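Local structure of Ras-3 from Cryphonectria parasitica (Cryphonectria parasitica, 4KU4) at residues Gly11-Lys16 with Pro61-Ile66; Lys16-Gly21 with Glu87-Val92; Gln81-Asn86 with Gln113-Leu118; Leu139-Gly144 with Phe187-Ala192. The protein belongs to the Ras family of P-loop proteins and holds guanosine-5'-diphosphate in its pocket, with magnesium also present in the model. One frame throughout, in Å; residues are numbered along the deposited sequence.

Contact 1: residues Gly11-Lys16 with Pro61-Ile66; sequences GKITDK and PSHLEI
H63 and T14 carry the polar part of this contact. The H63 ring, lying edge-on to the carbonyl of G11, gives its ND1 hydrogen to G11 O at 2.8 Å, with the oxygen nearly in the ring plane. T14 bonds twice to the backbone of H63: T14 N reaches H63 O at 2.8 Å on a lone pair, and T14 OG1 accepts from H63 N at 2.8 Å. With chi1 at 61°, OG1 sits between its own N and carbonyl carbon, and donates a hydrogen bond to D15 OD2, met from above the carboxylate plane. D15 N adds a weak second bond to H63 O. Regular pairing begins, E65 N meeting D15 O at 2.9 Å in an almost straight bond. Apolar contacts lie around I13. I13 CD1 stands 3.4 Å from the H63 ring centroid, a CH-pi contact over the face that leaves the ring edge to G11. I13 CG2 touches E65 CB at 3.7 Å, the two side chains crossing at about a right angle. L64 CD2 meets D15 CB at 3.8 Å on the face where helix 182-196 packs. The arrangement is a parallel strand pair of the Ras-type sheet, the preceding loop lying against H63.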
# COMPACT_ATOMS: atom_id res chain seq x y z
N GLY A 11 12.28 -12.55 15.00
CA GLY A 11 13.00 -11.61 14.16
C GLY A 11 12.80 -11.82 12.67
O GLY A 11 13.10 -10.95 11.87
N LYS A 12 12.30 -12.99 12.29
CA LYS A 12 12.04 -13.29 10.88
C LYS A 12 10.92 -12.43 10.29
O LYS A 12 10.13 -11.84 11.02
CB LYS A 12 11.72 -14.79 10.68
CG LYS A 12 12.86 -15.72 11.07
CD LYS A 12 14.15 -15.32 10.38
CE LYS A 12 15.30 -16.31 10.64
NZ LYS A 12 15.68 -16.37 12.08
N ILE A 13 10.89 -12.35 8.97
CA ILE A 13 9.83 -11.64 8.27
C ILE A 13 8.49 -12.24 8.64
O ILE A 13 8.32 -13.46 8.60
CB ILE A 13 10.05 -11.74 6.75
CG1 ILE A 13 11.34 -11.01 6.39
CG2 ILE A 13 8.88 -11.14 5.99
CD1 ILE A 13 11.39 -9.59 6.89
N THR A 14 7.55 -11.39 9.04
CA THR A 14 6.24 -11.87 9.42
C THR A 14 5.16 -11.58 8.37
O THR A 14 4.16 -12.28 8.30
CB THR A 14 5.81 -11.25 10.76
OG1 THR A 14 5.75 -9.83 10.61
CG2 THR A 14 6.82 -11.59 11.83
N ASP A 15 5.38 -10.54 7.57
CA ASP A 15 4.37 -10.11 6.59
C ASP A 15 4.97 -9.59 5.29
O ASP A 15 5.88 -8.76 5.31
CB ASP A 15 3.48 -9.03 7.20
CG ASP A 15 2.70 -9.53 8.39
OD1 ASP A 15 1.65 -10.19 8.17
OD2 ASP A 15 3.12 -9.25 9.53
N LYS A 16 4.44 -10.06 4.17
CA LYS A 16 4.93 -9.65 2.86
C LYS A 16 3.91 -8.73 2.21
O LYS A 16 2.81 -9.16 1.88
CB LYS A 16 5.19 -10.87 1.97
CG LYS A 16 6.40 -11.70 2.37
CD LYS A 16 6.25 -13.13 1.89
CE LYS A 16 7.52 -13.94 2.08
NZ LYS A 16 7.26 -15.42 1.99
N PRO A 61 5.24 -7.84 18.08
CA PRO A 61 6.41 -7.57 17.24
C PRO A 61 6.20 -8.15 15.85
O PRO A 61 5.81 -9.31 15.73
CB PRO A 61 7.54 -8.35 17.95
CG PRO A 61 7.08 -8.43 19.38
CD PRO A 61 5.59 -8.63 19.28
N SER A 62 6.44 -7.32 14.84
CA SER A 62 6.23 -7.68 13.43
C SER A 62 7.44 -7.24 12.61
O SER A 62 8.15 -6.31 12.99
CB SER A 62 4.97 -7.01 12.89
OG SER A 62 3.89 -7.14 13.80
N HIS A 63 7.66 -7.91 11.49
CA HIS A 63 8.76 -7.56 10.59
C HIS A 63 8.19 -7.57 9.18
O HIS A 63 7.96 -8.61 8.59
CB HIS A 63 9.91 -8.56 10.74
CG HIS A 63 11.20 -8.11 10.11
ND1 HIS A 63 12.39 -8.78 10.29
CD2 HIS A 63 11.48 -7.06 9.31
CE1 HIS A 63 13.35 -8.15 9.63
NE2 HIS A 63 12.83 -7.11 9.03
N LEU A 64 7.95 -6.38 8.65
CA LEU A 64 7.31 -6.22 7.36
C LEU A 64 8.39 -6.21 6.28
O LEU A 64 9.42 -5.56 6.42
CB LEU A 64 6.52 -4.91 7.32
CG LEU A 64 5.64 -4.60 8.54
CD1 LEU A 64 4.88 -3.27 8.36
CD2 LEU A 64 4.68 -5.75 8.79
N GLU A 65 8.15 -6.96 5.20
CA GLU A 65 9.01 -6.89 4.03
C GLU A 65 8.15 -6.28 2.93
O GLU A 65 7.12 -6.83 2.55
CB GLU A 65 9.50 -8.29 3.64
CG GLU A 65 10.50 -8.32 2.48
CD GLU A 65 11.28 -9.61 2.46
OE1 GLU A 65 12.52 -9.56 2.67
OE2 GLU A 65 10.67 -10.68 2.26
N ILE A 66 8.58 -5.13 2.43
CA ILE A 66 7.75 -4.39 1.47
C ILE A 66 8.41 -4.38 0.10
O ILE A 66 9.51 -3.87 -0.06
CB ILE A 66 7.51 -2.94 1.96
CG1 ILE A 66 6.79 -2.95 3.30
CG2 ILE A 66 6.68 -2.16 0.96
CD1 ILE A 66 7.45 -2.11 4.33

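Contact 2: residues Lys16-Gly21 with Glu87-Val92; sequences KIAMLG and ELFVIV
M19 and V90 lie side by side and point the same way, SD resting 3.9 Å from V90 CB. The chain bends at chi2, which places SD, and at chi3 (-68°), which carries M19 CE onward to V92 CG2 at 3.8 Å, where the two side chains meet obliquely. On the same face I17 leans across V90 from the other end, the CG2 atoms of I17 and V90 touching at 3.7 Å, while I17 CG1 lies against L88 CB. V90, with CG1 anti to its backbone N, thus offers one methyl to M19 CE and the other to I17. F186 of helix 182-196 covers M19 and V90 there.

The face of A18, L20, F89 and I91 is arranged round the F89 ring. A18 CB approaches F89 CE1 at 3.8 Å and L20 CD1 approaches F89 CD1 at 3.9 Å, both obliquely. V111 of helix 98-118 packs on L20 and F89.

Between the two layers the strands, their axes 22° apart, exchange parallel hydrogen bonds. K16 O starts the ladder by accepting from two amides, E87 N at 2.9 Å and L88 N, and V92 N to L20 O closes it at 2.8 Å. A water accepts from K16 N and donates to E87 OE1, linking the K16 backbone to the E87 side chain just before strand 88-94. Beyond L20, G21 turns its carbonyl to K27 NZ. This is the buried parallel centre of the Ras alpha/beta fold, its first strand running into what is consistent with a P-loop.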
# COMPACT_ATOMS: atom_id res chain seq x y z
N LYS A 16 4.44 -10.06 4.17
CA LYS A 16 4.93 -9.65 2.86
C LYS A 16 3.91 -8.73 2.21
O LYS A 16 2.81 -9.16 1.88
CB LYS A 16 5.19 -10.87 1.97
CG LYS A 16 6.40 -11.70 2.37
CD LYS A 16 6.25 -13.13 1.89
CE LYS A 16 7.52 -13.94 2.08
NZ LYS A 16 7.26 -15.42 1.99
N ILE A 17 4.28 -7.47 2.04
CA ILE A 17 3.40 -6.49 1.45
C ILE A 17 3.94 -6.03 0.09
O ILE A 17 5.14 -5.76 -0.04
CB ILE A 17 3.31 -5.25 2.34
CG1 ILE A 17 2.99 -5.65 3.78
CG2 ILE A 17 2.30 -4.30 1.79
CD1 ILE A 17 2.99 -4.50 4.75
N ALA A 18 3.07 -5.93 -0.91
CA ALA A 18 3.47 -5.33 -2.18
C ALA A 18 2.89 -3.91 -2.37
O ALA A 18 1.72 -3.67 -2.08
CB ALA A 18 3.12 -6.25 -3.36
N MET A 19 3.72 -2.99 -2.84
CA MET A 19 3.26 -1.68 -3.31
C MET A 19 2.78 -1.77 -4.75
O MET A 19 3.47 -2.34 -5.59
CB MET A 19 4.39 -0.67 -3.26
CG MET A 19 5.10 -0.64 -1.94
SD MET A 19 4.02 -0.08 -0.61
CE MET A 19 3.79 1.63 -1.07
N LEU A 20 1.61 -1.23 -5.02
CA LEU A 20 1.12 -1.09 -6.40
C LEU A 20 0.64 0.34 -6.63
O LEU A 20 0.34 1.06 -5.67
CB LEU A 20 -0.01 -2.07 -6.69
CG LEU A 20 0.29 -3.56 -6.54
CD1 LEU A 20 -1.00 -4.41 -6.54
CD2 LEU A 20 1.27 -4.01 -7.61
N GLY A 21 0.57 0.74 -7.89
CA GLY A 21 0.19 2.09 -8.28
C GLY A 21 0.97 2.59 -9.48
O GLY A 21 2.06 2.11 -9.77
N GLU A 87 1.28 -11.19 0.44
CA GLU A 87 0.06 -11.49 1.18
C GLU A 87 -0.86 -10.27 1.29
O GLU A 87 -2.09 -10.39 1.24
CB GLU A 87 0.40 -12.03 2.59
CG GLU A 87 -0.64 -11.68 3.68
CD GLU A 87 -0.27 -12.11 5.13
OE1 GLU A 87 0.77 -11.64 5.69
OE2 GLU A 87 -1.04 -12.89 5.72
N LEU A 88 -0.26 -9.09 1.45
CA LEU A 88 -1.00 -7.88 1.73
C LEU A 88 -0.59 -6.83 0.72
O LEU A 88 0.52 -6.88 0.18
CB LEU A 88 -0.70 -7.38 3.13
CG LEU A 88 -0.77 -8.42 4.25
CD1 LEU A 88 -0.13 -7.91 5.54
CD2 LEU A 88 -2.21 -8.88 4.49
N PHE A 89 -1.46 -5.86 0.48
CA PHE A 89 -1.28 -4.90 -0.59
C PHE A 89 -1.60 -3.46 -0.24
O PHE A 89 -2.62 -3.16 0.39
CB PHE A 89 -2.10 -5.32 -1.81
CG PHE A 89 -1.68 -6.65 -2.37
CD1 PHE A 89 -0.70 -6.72 -3.35
CD2 PHE A 89 -2.24 -7.82 -1.89
CE1 PHE A 89 -0.29 -7.94 -3.86
CE2 PHE A 89 -1.84 -9.05 -2.39
CZ PHE A 89 -0.85 -9.11 -3.38
N VAL A 90 -0.71 -2.58 -0.66
CA VAL A 90 -0.91 -1.15 -0.53
C VAL A 90 -0.98 -0.59 -1.94
O VAL A 90 0.02 -0.59 -2.66
CB VAL A 90 0.25 -0.52 0.24
CG1 VAL A 90 0.05 0.99 0.35
CG2 VAL A 90 0.39 -1.17 1.63
N ILE A 91 -2.17 -0.16 -2.34
CA ILE A 91 -2.38 0.38 -3.68
C ILE A 91 -2.46 1.90 -3.59
O ILE A 91 -3.39 2.44 -3.00
CB ILE A 91 -3.62 -0.25 -4.31
CG1 ILE A 91 -3.50 -1.77 -4.22
CG2 ILE A 91 -3.82 0.25 -5.75
CD1 ILE A 91 -4.60 -2.51 -4.96
N VAL A 92 -1.45 2.56 -4.14
CA VAL A 92 -1.28 4.00 -3.96
C VAL A 92 -1.76 4.81 -5.17
O VAL A 92 -1.51 4.47 -6.33
CB VAL A 92 0.21 4.32 -3.72
CG1 VAL A 92 0.39 5.78 -3.33
CG2 VAL A 92 0.77 3.42 -2.63
O HOH W 1 3.12 -12.55 4.45

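Contact 3: residues Gln81-Asn86 with Gln113-Leu118; sequences QWIRQN and QTKRKL
This is a contact between two helix ends on one side of the sheet, where K115 of helix 98-118 reaches I83 O in the last turn of helix 77-84 and N86 O in the loop beyond it, with apolar packing beside it. K115 NZ donates to I83 O at 3.0 Å and to N86 O at 2.8 Å, the second bond lying nearly along the C=O axis. A bend at chi2 (-57°) turns CD of K115 aside, and the extended remainder brings the ammonium to both oxygens. Its charge would be well placed beside the partly negative C-terminal end of the helix. The loop leaving that helix is fixed as well: N86 ND2 donates to W82 O at 2.8 Å, in the amide plane and almost straight.

I83 and T114 form the inner apolar part, crossing obliquely with their CG2 methyls 3.7 Å apart; T114 OG1 is engaged with E110 O of its own helix. Further out, R84 and L118 cross at about a right angle. L118 CD1 lies 3.8 Å from R84 CG, and L118 CD2 approaches R84 NH2 obliquely at 3.6 Å. F89 of strand 88-94 touches both I83 and K115. The result is a lysine bonded to carbonyls at and just beyond a helix C-terminus, joining neighbouring helices of the Ras fold, the shorter corresponding to the switch II helix of the family.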
# COMPACT_ATOMS: atom_id res chain seq x y z
N GLN A 81 3.24 -11.50 -10.96
CA GLN A 81 4.20 -12.19 -10.09
C GLN A 81 4.26 -11.47 -8.75
O GLN A 81 4.25 -12.11 -7.70
CB GLN A 81 5.59 -12.24 -10.73
CG GLN A 81 6.47 -13.36 -10.19
CD GLN A 81 7.42 -13.90 -11.25
OE1 GLN A 81 8.24 -13.17 -11.79
NE2 GLN A 81 7.31 -15.20 -11.55
N TRP A 82 4.31 -10.15 -8.79
CA TRP A 82 4.32 -9.35 -7.57
C TRP A 82 3.15 -9.74 -6.67
O TRP A 82 3.28 -9.82 -5.44
CB TRP A 82 4.25 -7.86 -7.91
CG TRP A 82 5.39 -7.29 -8.74
CD1 TRP A 82 6.65 -7.78 -8.84
CD2 TRP A 82 5.34 -6.11 -9.55
NE1 TRP A 82 7.40 -6.98 -9.68
CE2 TRP A 82 6.62 -5.94 -10.12
CE3 TRP A 82 4.35 -5.17 -9.84
CZ2 TRP A 82 6.93 -4.88 -10.97
CZ3 TRP A 82 4.66 -4.11 -10.68
CH2 TRP A 82 5.93 -3.97 -11.24
N ILE A 83 2.00 -10.00 -7.28
CA ILE A 83 0.79 -10.33 -6.51
C ILE A 83 0.82 -11.74 -5.92
O ILE A 83 0.40 -11.94 -4.78
CB ILE A 83 -0.49 -10.12 -7.38
CG1 ILE A 83 -0.61 -8.64 -7.76
CG2 ILE A 83 -1.73 -10.57 -6.64
CD1 ILE A 83 -1.66 -8.34 -8.82
N ARG A 84 1.30 -12.71 -6.69
CA ARG A 84 1.39 -14.08 -6.20
C ARG A 84 2.31 -14.18 -5.00
O ARG A 84 2.06 -14.97 -4.08
CB ARG A 84 1.88 -15.02 -7.31
CG ARG A 84 0.98 -15.05 -8.53
CD ARG A 84 1.58 -15.90 -9.66
NE ARG A 84 0.90 -17.18 -9.81
CZ ARG A 84 1.51 -18.36 -9.83
NH1 ARG A 84 2.83 -18.42 -9.69
NH2 ARG A 84 0.81 -19.48 -9.97
N GLN A 85 3.37 -13.38 -4.99
CA GLN A 85 4.42 -13.52 -3.98
C GLN A 85 4.25 -12.63 -2.75
O GLN A 85 5.14 -12.54 -1.92
CB GLN A 85 5.79 -13.29 -4.61
CG GLN A 85 6.15 -14.36 -5.63
CD GLN A 85 7.33 -13.98 -6.51
OE1 GLN A 85 7.69 -14.72 -7.43
NE2 GLN A 85 7.92 -12.81 -6.26
N ASN A 86 3.09 -11.97 -2.64
CA ASN A 86 2.81 -11.15 -1.46
C ASN A 86 1.43 -11.45 -0.86
O ASN A 86 0.52 -11.91 -1.55
CB ASN A 86 2.96 -9.66 -1.78
CG ASN A 86 4.40 -9.25 -1.95
OD1 ASN A 86 5.10 -8.95 -0.97
ND2 ASN A 86 4.86 -9.23 -3.19
N GLN A 113 -8.72 -10.69 -8.68
CA GLN A 113 -8.83 -11.73 -9.70
C GLN A 113 -7.64 -12.69 -9.65
O GLN A 113 -7.81 -13.90 -9.78
CB GLN A 113 -8.94 -11.11 -11.10
CG GLN A 113 -10.20 -10.27 -11.32
CD GLN A 113 -11.48 -11.07 -11.13
OE1 GLN A 113 -11.46 -12.30 -11.06
NE2 GLN A 113 -12.61 -10.36 -11.04
N THR A 114 -6.45 -12.14 -9.48
CA THR A 114 -5.24 -12.96 -9.38
C THR A 114 -5.29 -13.84 -8.12
O THR A 114 -5.03 -15.04 -8.20
CB THR A 114 -3.96 -12.10 -9.39
OG1 THR A 114 -3.92 -11.32 -10.60
CG2 THR A 114 -2.73 -12.98 -9.32
N LYS A 115 -5.63 -13.24 -6.99
CA LYS A 115 -5.77 -14.00 -5.74
C LYS A 115 -6.89 -15.05 -5.80
O LYS A 115 -6.81 -16.09 -5.16
CB LYS A 115 -5.98 -13.07 -4.54
CG LYS A 115 -4.71 -12.37 -4.09
CD LYS A 115 -3.62 -13.38 -3.74
CE LYS A 115 -2.39 -12.69 -3.16
NZ LYS A 115 -1.26 -13.64 -2.89
N ARG A 116 -7.93 -14.76 -6.58
CA ARG A 116 -9.01 -15.71 -6.79
C ARG A 116 -8.50 -16.93 -7.56
O ARG A 116 -8.89 -18.06 -7.27
CB ARG A 116 -10.16 -15.04 -7.54
CG ARG A 116 -10.84 -13.92 -6.77
CD ARG A 116 -12.15 -13.53 -7.42
NE ARG A 116 -13.27 -13.55 -6.49
CZ ARG A 116 -14.26 -12.66 -6.48
NH1 ARG A 116 -15.24 -12.76 -5.59
NH2 ARG A 116 -14.27 -11.68 -7.37
N LYS A 117 -7.62 -16.69 -8.53
CA LYS A 117 -7.04 -17.77 -9.32
C LYS A 117 -6.34 -18.77 -8.42
O LYS A 117 -6.54 -19.98 -8.54
CB LYS A 117 -6.00 -17.24 -10.32
N LEU A 118 -5.49 -18.25 -7.53
CA LEU A 118 -4.67 -19.09 -6.67
C LEU A 118 -5.49 -19.84 -5.61
O LEU A 118 -5.22 -21.00 -5.33
CB LEU A 118 -3.58 -18.25 -5.99
CG LEU A 118 -2.49 -17.74 -6.93
CD1 LEU A 118 -1.54 -16.78 -6.21
CD2 LEU A 118 -1.73 -18.91 -7.53

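Contact 4: residues Leu139-Gly144 with Phe187-Ala192; sequences LVVLVG and FSVVRA
V189 presses its CG1 methyl onto the backbone between L139 and V141. V189 CG1 lies 3.4 Å from L139 O and 3.6 Å from V141 N, and it also meets the carbonyl carbon of V140. V189 CG1 also touches V141 CG1 at 3.7 Å, the two valine side chains crossing at about a right angle. Chi1 of V189 (-78°) sets CG1 anti to its carbonyl carbon and beside its backbone N, so that the methyl faces the strand. S188 adds the second touch: its OG sits 3.5 Å from V141 CB and equally near V141 CG2, a close approach without a hydrogen bond.

The hydroxyl is held by its own helix, S188 OG bonding to A185 O one turn back. On the strand side, V141 is fixed through backbone hydrogen bonds to F89 and I91 and packs on V90. L139, in the short turn before the strand, lets its side chain run back to D193 and R196, further along the same helix. Helix and strand run roughly antiparallel, their axes 154° apart and approaching to 7.8 Å, and only L139 in the turn and V140 and V141 at the start of the strand meet this part of the helix. On another side of the helix, R191 NE makes a salt bridge to D58.

No hydrogen bond joins the two segments. Cohesion here probably comes from van der Waals packing and burial, while the polar groups are satisfied elsewhere: the serine hydroxyl within its helix and the strand amide of V141 within the sheet.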
# COMPACT_ATOMS: atom_id res chain seq x y z
N LEU A 139 -7.46 -7.18 2.95
CA LEU A 139 -6.00 -7.33 2.96
C LEU A 139 -5.35 -6.32 2.02
O LEU A 139 -4.13 -6.33 1.80
CB LEU A 139 -5.59 -8.76 2.59
CG LEU A 139 -6.13 -9.84 3.53
CD1 LEU A 139 -5.54 -11.20 3.24
CD2 LEU A 139 -5.84 -9.46 4.98
N VAL A 140 -6.18 -5.44 1.47
CA VAL A 140 -5.72 -4.37 0.61
C VAL A 140 -6.04 -3.03 1.26
O VAL A 140 -7.08 -2.87 1.89
CB VAL A 140 -6.44 -4.41 -0.76
CG1 VAL A 140 -5.98 -3.26 -1.62
CG2 VAL A 140 -6.19 -5.74 -1.44
N VAL A 141 -5.14 -2.07 1.11
CA VAL A 141 -5.46 -0.71 1.51
C VAL A 141 -5.22 0.23 0.34
O VAL A 141 -4.18 0.18 -0.31
CB VAL A 141 -4.71 -0.23 2.80
CG1 VAL A 141 -3.20 -0.33 2.64
CG2 VAL A 141 -5.13 1.20 3.18
N LEU A 142 -6.22 1.06 0.04
CA LEU A 142 -6.05 2.11 -0.95
C LEU A 142 -5.51 3.33 -0.25
O LEU A 142 -6.09 3.79 0.74
CB LEU A 142 -7.38 2.47 -1.59
CG LEU A 142 -8.08 1.51 -2.55
CD1 LEU A 142 -9.47 2.04 -2.73
CD2 LEU A 142 -7.34 1.41 -3.90
N VAL A 143 -4.42 3.88 -0.77
CA VAL A 143 -3.76 5.01 -0.14
C VAL A 143 -3.83 6.24 -1.02
O VAL A 143 -3.38 6.23 -2.16
CB VAL A 143 -2.28 4.69 0.17
CG1 VAL A 143 -1.53 5.95 0.60
CG2 VAL A 143 -2.17 3.61 1.24
N GLY A 144 -4.43 7.31 -0.51
CA GLY A 144 -4.44 8.58 -1.23
C GLY A 144 -3.26 9.40 -0.76
O GLY A 144 -3.33 10.03 0.29
N PHE A 187 0.25 -0.38 8.46
CA PHE A 187 -0.18 -1.28 9.52
C PHE A 187 -1.65 -1.70 9.36
O PHE A 187 -2.07 -2.71 9.91
CB PHE A 187 0.02 -0.65 10.90
CG PHE A 187 1.45 -0.34 11.24
CD1 PHE A 187 2.49 -0.73 10.41
CD2 PHE A 187 1.75 0.34 12.41
CE1 PHE A 187 3.81 -0.44 10.74
CE2 PHE A 187 3.06 0.63 12.74
CZ PHE A 187 4.09 0.24 11.91
N SER A 188 -2.41 -0.93 8.60
CA SER A 188 -3.84 -1.21 8.46
C SER A 188 -4.11 -2.60 7.91
O SER A 188 -5.06 -3.26 8.32
CB SER A 188 -4.55 -0.13 7.62
OG SER A 188 -4.17 -0.19 6.24
N VAL A 189 -3.28 -3.06 6.98
CA VAL A 189 -3.54 -4.35 6.37
C VAL A 189 -3.10 -5.49 7.27
O VAL A 189 -3.68 -6.58 7.24
CB VAL A 189 -2.92 -4.48 4.97
CG1 VAL A 189 -3.77 -3.72 3.95
CG2 VAL A 189 -1.49 -3.98 4.97
N VAL A 190 -2.09 -5.24 8.09
CA VAL A 190 -1.71 -6.22 9.11
C VAL A 190 -2.83 -6.35 10.14
O VAL A 190 -3.21 -7.46 10.53
CB VAL A 190 -0.42 -5.82 9.84
CG1 VAL A 190 -0.16 -6.79 11.01
CG2 VAL A 190 0.76 -5.76 8.85
N ARG A 191 -3.35 -5.20 10.58
CA ARG A 191 -4.44 -5.15 11.54
C ARG A 191 -5.66 -5.88 11.01
O ARG A 191 -6.33 -6.61 11.75
CB ARG A 191 -4.78 -3.71 11.89
CG ARG A 191 -3.75 -3.07 12.80
CD ARG A 191 -4.01 -1.61 13.10
NE ARG A 191 -3.05 -1.12 14.09
CZ ARG A 191 -2.38 0.02 13.99
NH1 ARG A 191 -2.55 0.81 12.95
NH2 ARG A 191 -1.52 0.37 14.95
N ALA A 192 -5.94 -5.71 9.72
CA ALA A 192 -7.10 -6.37 9.11
C ALA A 192 -6.92 -7.89 9.07
O ALA A 192 -7.85 -8.64 9.36
CB ALA A 192 -7.35 -5.82 7.70

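Contacts 1, 2 and 4 all reach the same sheet. Contacts 1 and 2 share K16 on strand 15-20, which sits between its two parallel neighbours, and E65 O meets I17 N at 3.0 Å between them. The carboxylates of D15 and E87 also come close there. Contact 2 joins contact 4 through the next pair of strands, F89 O lying 2.8 Å from V141 N, and joins contact 3 through F89, whose CZ is 3.4 Å from I83 O. L64 packs on F187 and V190, tying contact 1 to the helix of contact 4. Towards the pocket, the V92 side chain of contact 2 is about 6 Å from guanosine-5'-diphosphate, and that of M19 about 8 Å from a magnesium ion.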